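Local coordinates for glycoside transferase (Listeria monocytogenes, PDB 6R2M), which is an extracellular glycoside hydrolase that probably cleaves glycosidic bonds in an exopolysaccharide, at residues P12-T18 with V63-K67; L55-Y59 with R105-L110. All blocks are in the same frame, centred on the assembly; numbering follows the deposited sequence.

Contact 1 (P12-T18 with V63-K67)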
loop_
_atom_site.group_PDB
_atom_site.type_symbol
_atom_site.label_atom_id
_atom_site.label_comp_id
_atom_site.label_asym_id
_atom_site.label_seq_id
_atom_site.Cartn_x
_atom_site.Cartn_y
_atom_site.Cartn_z
ATOM N N PRO A 12 4.235 4.468 -24.360
ATOM C CA PRO A 12 3.299 5.593 -24.432
ATOM C C PRO A 12 3.984 6.856 -24.934
ATOM O O PRO A 12 5.207 7.004 -24.879
ATOM C CB PRO A 12 2.807 5.764 -22.988
ATOM C CG PRO A 12 3.640 4.882 -22.148
ATOM C CD PRO A 12 4.581 4.089 -22.982
ATOM N N LYS A 13 3.164 7.770 -25.446
ATOM C CA LYS A 13 3.667 9.086 -25.817
ATOM C C LYS A 13 4.350 9.716 -24.605
ATOM O O LYS A 13 3.864 9.605 -23.479
ATOM C CB LYS A 13 2.518 9.966 -26.320
ATOM C CG LYS A 13 2.931 11.338 -26.870
ATOM C CD LYS A 13 4.300 11.291 -27.533
ATOM C CE LYS A 13 4.465 12.324 -28.639
ATOM N NZ LYS A 13 3.465 12.183 -29.732
ATOM N N GLU A 14 5.512 10.330 -24.829
ATOM C CA GLU A 14 6.258 10.913 -23.721
ATOM C C GLU A 14 5.524 12.134 -23.182
ATOM O O GLU A 14 5.121 13.019 -23.943
ATOM C CB GLU A 14 7.674 11.293 -24.163
ATOM C CG GLU A 14 8.565 11.793 -23.023
ATOM C CD GLU A 14 10.050 11.600 -23.294
ATOM O OE1 GLU A 14 10.410 10.691 -24.074
ATOM O OE2 GLU A 14 10.860 12.343 -22.706
ATOM N N THR A 15 5.344 12.173 -21.866
ATOM C CA THR A 15 4.621 13.237 -21.190
ATOM C C THR A 15 5.594 14.126 -20.423
ATOM O O THR A 15 6.711 13.716 -20.101
ATOM C CB THR A 15 3.589 12.659 -20.216
ATOM O OG1 THR A 15 4.264 11.841 -19.249
ATOM C CG2 THR A 15 2.552 11.824 -20.950
ATOM N N THR A 16 5.143 15.341 -20.088
ATOM C CA THR A 16 5.938 16.263 -19.279
ATOM C C THR A 16 5.601 16.099 -17.802
ATOM O O THR A 16 4.497 16.481 -17.384
ATOM C CB THR A 16 5.691 17.700 -19.707
ATOM O OG1 THR A 16 6.065 17.859 -21.078
ATOM C CG2 THR A 16 6.514 18.664 -18.855
ATOM N N PRO A 17 6.507 15.580 -16.971
ATOM C CA PRO A 17 6.188 15.397 -15.554
ATOM C C PRO A 17 5.973 16.725 -14.842
ATOM O O PRO A 17 6.450 17.782 -15.275
ATOM C CB PRO A 17 7.417 14.672 -14.998
ATOM C CG PRO A 17 8.104 14.096 -16.198
ATOM C CD PRO A 17 7.833 15.046 -17.318
ATOM N N THR A 18 5.214 16.658 -13.740
ATOM C CA THR A 18 5.063 17.834 -12.886
ATOM C C THR A 18 6.335 18.130 -12.115
ATOM O O THR A 18 6.531 19.261 -11.664
ATOM C CB THR A 18 3.923 17.663 -11.889
ATOM O OG1 THR A 18 4.218 16.573 -11.012
ATOM C CG2 THR A 18 2.610 17.425 -12.587
ATOM N N VAL A 63 2.635 12.059 -11.002
ATOM C CA VAL A 63 3.447 13.172 -11.501
ATOM C C VAL A 63 3.553 13.175 -13.027
ATOM O O VAL A 63 4.357 13.925 -13.586
ATOM C CB VAL A 63 4.847 13.212 -10.851
ATOM C CG1 VAL A 63 4.724 13.374 -9.339
ATOM C CG2 VAL A 63 5.692 11.972 -11.194
ATOM N N ASN A 64 2.748 12.365 -13.715
ATOM C CA ASN A 64 2.612 12.440 -15.175
ATOM C C ASN A 64 3.920 12.120 -15.886
ATOM O O ASN A 64 4.325 12.823 -16.808
ATOM C CB ASN A 64 2.089 13.815 -15.621
ATOM C CG ASN A 64 1.662 13.824 -17.083
ATOM O OD1 ASN A 64 1.031 12.878 -17.552
ATOM N ND2 ASN A 64 2.039 14.870 -17.814
ATOM N N ASP A 65 4.605 11.063 -15.454
ATOM C CA ASP A 65 5.904 10.702 -16.030
ATOM C C ASP A 65 5.798 9.365 -16.765
ATOM O O ASP A 65 6.126 8.303 -16.234
ATOM C CB ASP A 65 6.980 10.672 -14.940
ATOM C CG ASP A 65 8.380 10.457 -15.504
ATOM O OD1 ASP A 65 8.523 10.235 -16.727
ATOM O OD2 ASP A 65 9.346 10.503 -14.713
ATOM N N SER A 66 5.368 9.427 -18.028
ATOM C CA SER A 66 5.141 8.181 -18.753
ATOM C C SER A 66 6.436 7.444 -19.056
ATOM O O SER A 66 6.452 6.204 -19.075
ATOM C CB SER A 66 4.374 8.466 -20.041
ATOM O OG SER A 66 5.267 9.041 -20.971
ATOM N N LYS A 67 7.516 8.177 -19.310
ATOM C CA LYS A 67 8.774 7.519 -19.647
ATOM C C LYS A 67 9.303 6.691 -18.484
ATOM O O LYS A 67 9.660 5.515 -18.654
ATOM C CB LYS A 67 9.814 8.548 -20.076
ATOM C CG LYS A 67 11.213 7.995 -20.202
ATOM C CD LYS A 67 12.155 9.069 -20.728
ATOM C CE LYS A 67 13.601 8.600 -20.715
ATOM N NZ LYS A 67 14.088 8.380 -19.324
HETATM O O HOH W 1 6.729 7.422 -22.644
HETATM O O HOH W 2 7.735 11.306 -19.363
#

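Contact 2 (L55-Y59 with R105-L110)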
loop_
_atom_site.group_PDB
_atom_site.type_symbol
_atom_site.label_atom_id
_atom_site.label_comp_id
_atom_site.label_asym_id
_atom_site.label_seq_id
_atom_site.Cartn_x
_atom_site.Cartn_y
_atom_site.Cartn_z
ATOM N N LEU A 55 4.639 1.068 -5.635
ATOM C CA LEU A 55 4.485 2.414 -5.081
ATOM C C LEU A 55 5.153 3.449 -5.981
ATOM O O LEU A 55 4.617 4.543 -6.190
ATOM C CB LEU A 55 5.069 2.474 -3.669
ATOM C CG LEU A 55 4.193 1.854 -2.588
ATOM C CD1 LEU A 55 5.051 1.534 -1.382
ATOM C CD2 LEU A 55 3.043 2.792 -2.222
ATOM N N TYR A 56 6.311 3.109 -6.532
ATOM C CA TYR A 56 6.963 4.013 -7.464
ATOM C C TYR A 56 6.111 4.206 -8.708
ATOM O O TYR A 56 5.953 5.335 -9.185
ATOM C CB TYR A 56 8.347 3.471 -7.804
ATOM C CG TYR A 56 9.273 4.450 -8.487
ATOM C CD1 TYR A 56 9.223 5.817 -8.226
ATOM C CD2 TYR A 56 10.204 3.986 -9.394
ATOM C CE1 TYR A 56 10.097 6.692 -8.866
ATOM C CE2 TYR A 56 11.070 4.852 -10.047
ATOM C CZ TYR A 56 11.012 6.195 -9.769
ATOM O OH TYR A 56 11.890 7.037 -10.425
ATOM N N MET A 57 5.521 3.122 -9.227
ATOM C CA MET A 57 4.600 3.254 -10.357
ATOM C C MET A 57 3.434 4.173 -10.025
ATOM O O MET A 57 3.036 5.003 -10.853
ATOM C CB MET A 57 4.085 1.880 -10.770
ATOM C CG MET A 57 5.138 1.069 -11.486
ATOM S SD MET A 57 4.711 -0.681 -11.738
ATOM C CE MET A 57 3.224 -0.520 -12.749
ATOM N N GLU A 58 2.860 4.015 -8.827
ATOM C CA GLU A 58 1.768 4.880 -8.394
ATOM C C GLU A 58 2.200 6.345 -8.401
ATOM O O GLU A 58 1.491 7.216 -8.928
ATOM C CB GLU A 58 1.310 4.431 -7.004
ATOM C CG GLU A 58 0.155 5.204 -6.444
ATOM C CD GLU A 58 -0.330 4.626 -5.121
ATOM O OE1 GLU A 58 -0.107 3.420 -4.875
ATOM O OE2 GLU A 58 -0.950 5.371 -4.333
ATOM N N TYR A 59 3.374 6.633 -7.831
ATOM C CA TYR A 59 3.896 7.992 -7.825
ATOM C C TYR A 59 4.075 8.527 -9.242
ATOM O O TYR A 59 3.727 9.676 -9.525
ATOM C CB TYR A 59 5.226 8.043 -7.059
ATOM C CG TYR A 59 5.803 9.435 -7.029
ATOM C CD1 TYR A 59 5.382 10.351 -6.066
ATOM C CD2 TYR A 59 6.713 9.854 -7.991
ATOM C CE1 TYR A 59 5.881 11.635 -6.033
ATOM C CE2 TYR A 59 7.226 11.153 -7.975
ATOM C CZ TYR A 59 6.802 12.036 -6.995
ATOM O OH TYR A 59 7.283 13.341 -6.984
ATOM N N ARG A 105 -2.017 -3.085 -5.839
ATOM C CA ARG A 105 -1.391 -1.783 -6.043
ATOM C C ARG A 105 -0.885 -1.637 -7.473
ATOM O O ARG A 105 -1.101 -0.607 -8.111
ATOM C CB ARG A 105 -0.245 -1.588 -5.053
ATOM C CG ARG A 105 0.362 -0.197 -5.171
ATOM C CD ARG A 105 1.564 -0.044 -4.253
ATOM N NE ARG A 105 1.200 -0.251 -2.850
ATOM C CZ ARG A 105 1.482 -1.341 -2.149
ATOM N NH1 ARG A 105 2.114 -2.375 -2.706
ATOM N NH2 ARG A 105 1.120 -1.407 -0.875
ATOM N N ILE A 106 -0.231 -2.672 -7.999
ATOM C CA ILE A 106 0.353 -2.590 -9.333
ATOM C C ILE A 106 -0.743 -2.502 -10.389
ATOM O O ILE A 106 -0.657 -1.695 -11.321
ATOM C CB ILE A 106 1.289 -3.792 -9.565
ATOM C CG1 ILE A 106 2.602 -3.553 -8.800
ATOM C CG2 ILE A 106 1.587 -3.995 -11.053
ATOM C CD1 ILE A 106 3.462 -4.805 -8.580
ATOM N N THR A 107 -1.778 -3.347 -10.273
ATOM C CA THR A 107 -2.834 -3.319 -11.276
ATOM C C THR A 107 -3.608 -2.015 -11.213
ATOM O O THR A 107 -3.963 -1.464 -12.256
ATOM C CB THR A 107 -3.784 -4.509 -11.128
ATOM O OG1 THR A 107 -4.356 -4.539 -9.809
ATOM C CG2 THR A 107 -3.035 -5.800 -11.391
ATOM N N GLU A 108 -3.829 -1.471 -10.006
ATOM C CA GLU A 108 -4.452 -0.156 -9.906
ATOM C C GLU A 108 -3.618 0.901 -10.615
ATOM O O GLU A 108 -4.153 1.736 -11.345
ATOM C CB GLU A 108 -4.660 0.230 -8.443
ATOM C CG GLU A 108 -5.935 -0.346 -7.863
ATOM C CD GLU A 108 -7.169 0.206 -8.559
ATOM O OE1 GLU A 108 -7.425 1.421 -8.439
ATOM O OE2 GLU A 108 -7.870 -0.566 -9.236
ATOM N N ALA A 109 -2.299 0.859 -10.439
ATOM C CA ALA A 109 -1.437 1.831 -11.092
ATOM C C ALA A 109 -1.508 1.692 -12.607
ATOM O O ALA A 109 -1.559 2.692 -13.329
ATOM C CB ALA A 109 -0.008 1.665 -10.578
ATOM N N LEU A 110 -1.556 0.451 -13.101
ATOM C CA LEU A 110 -1.659 0.219 -14.534
ATOM C C LEU A 110 -2.972 0.736 -15.100
ATOM O O LEU A 110 -2.991 1.309 -16.199
ATOM C CB LEU A 110 -1.509 -1.270 -14.826
ATOM C CG LEU A 110 -0.072 -1.810 -14.732
ATOM C CD1 LEU A 110 -0.141 -3.312 -14.701
ATOM C CD2 LEU A 110 0.796 -1.348 -15.893
HETATM O O HOH W 3 -0.552 2.150 -2.498
HETATM O O HOH W 4 -1.822 2.026 -7.044
#

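Contact 1 (P12-T18 with V63-K67)
A hydrogen-bonded loop-on-turn contact joins the extended N-terminal segment 12-18 to the short turn between helices 50-62 and 66-79, at the periphery of the domain. The two backbones run roughly counter to each other, 144° apart. N64, with positive phi, is the C-prime residue of a Schellman motif that closes helix 50-62, and the tight turn leaves carbonyls facing the N-terminal segment. T15 OG1 exploits this: it donates to N64 O (2.6 Å) and accepts from S66 N (2.9 Å), so one hydroxyl bridges the turn. S66 OG donates to K13 O (2.9 Å), N64 ND2 reaches T16 O (3.0 Å), and T18 N donates to V63 O (2.9 Å). The ring of P17 packs on D65, P17 CG lying 3.7 Å from D65 CG. One water joins P12 O to S66 OG; another links T15 O, D65 OD1 and K67 N. D65 is the N-cap of helix 66-79; its OD2 bonds T68 of that helix and Q23 of helix 21-29, which follows the N-terminal segment. P12 touches F119, while T15, N64 and S66 touch F117, both from the loop between helices 100-116 and 120-136.

Contact 2 (L55-Y59 with R105-L110)
M57 overlaps A109, its CB 4.1 Å from A109 CB, and extends its thioether toward helix 100-116 until CE lies 4.1 Å from L110 CG and 4.2 Å from I106 CG2. This is packing between nearly parallel helices in what is probably an (α/α)6 barrel, the fold of glycoside hydrolase family 8, where successive helices of one layer run the same way. The short axes cross at 21° and approach to 8.8 Å, and the small A109 lets the backbones close in: its CB lies 4.1 Å from E58 N. Beside this apolar seam lies R105, which packs along L55: L55 CD1 lies over one face of the guanidinium, while R105 CD reaches within 3.5 Å of L55 N. R105 NH1 forms a salt bridge with D102, one turn earlier. Helix 66-79 packs against both partners, F69 on M57 and L76 on I106; helix 120-136 lies against L110 and helix 301-312 against L55. The polar link is indirect: E58 OE1 stops 4.4 Å from R105 NE, beyond salt-bridge range, and a water spans the gap, donating to E58 OE1 at 2.7 Å and accepting from R105 NE at 3.0 Å.

How the contacts relate
Helix 50-62 leads from contact 2 to contact 1: residues 55-59 supply one side of contact 2, and the turn that follows the helix supplies one side of contact 1. Their centres are about 14 Å apart, and they do not otherwise touch. Contact 2 lies about 9 Å from the centre of the chain, contact 1 about 23 Å out, so the pair runs from core to periphery. Helix 66-79 starts within contact 1 and then passes alongside contact 2. Q23 of helix 21-29 bonds D65 and also touches Y56 and Y59, on a side of helix 50-62 that takes no part in contact 2. Along the chain the segments alternate.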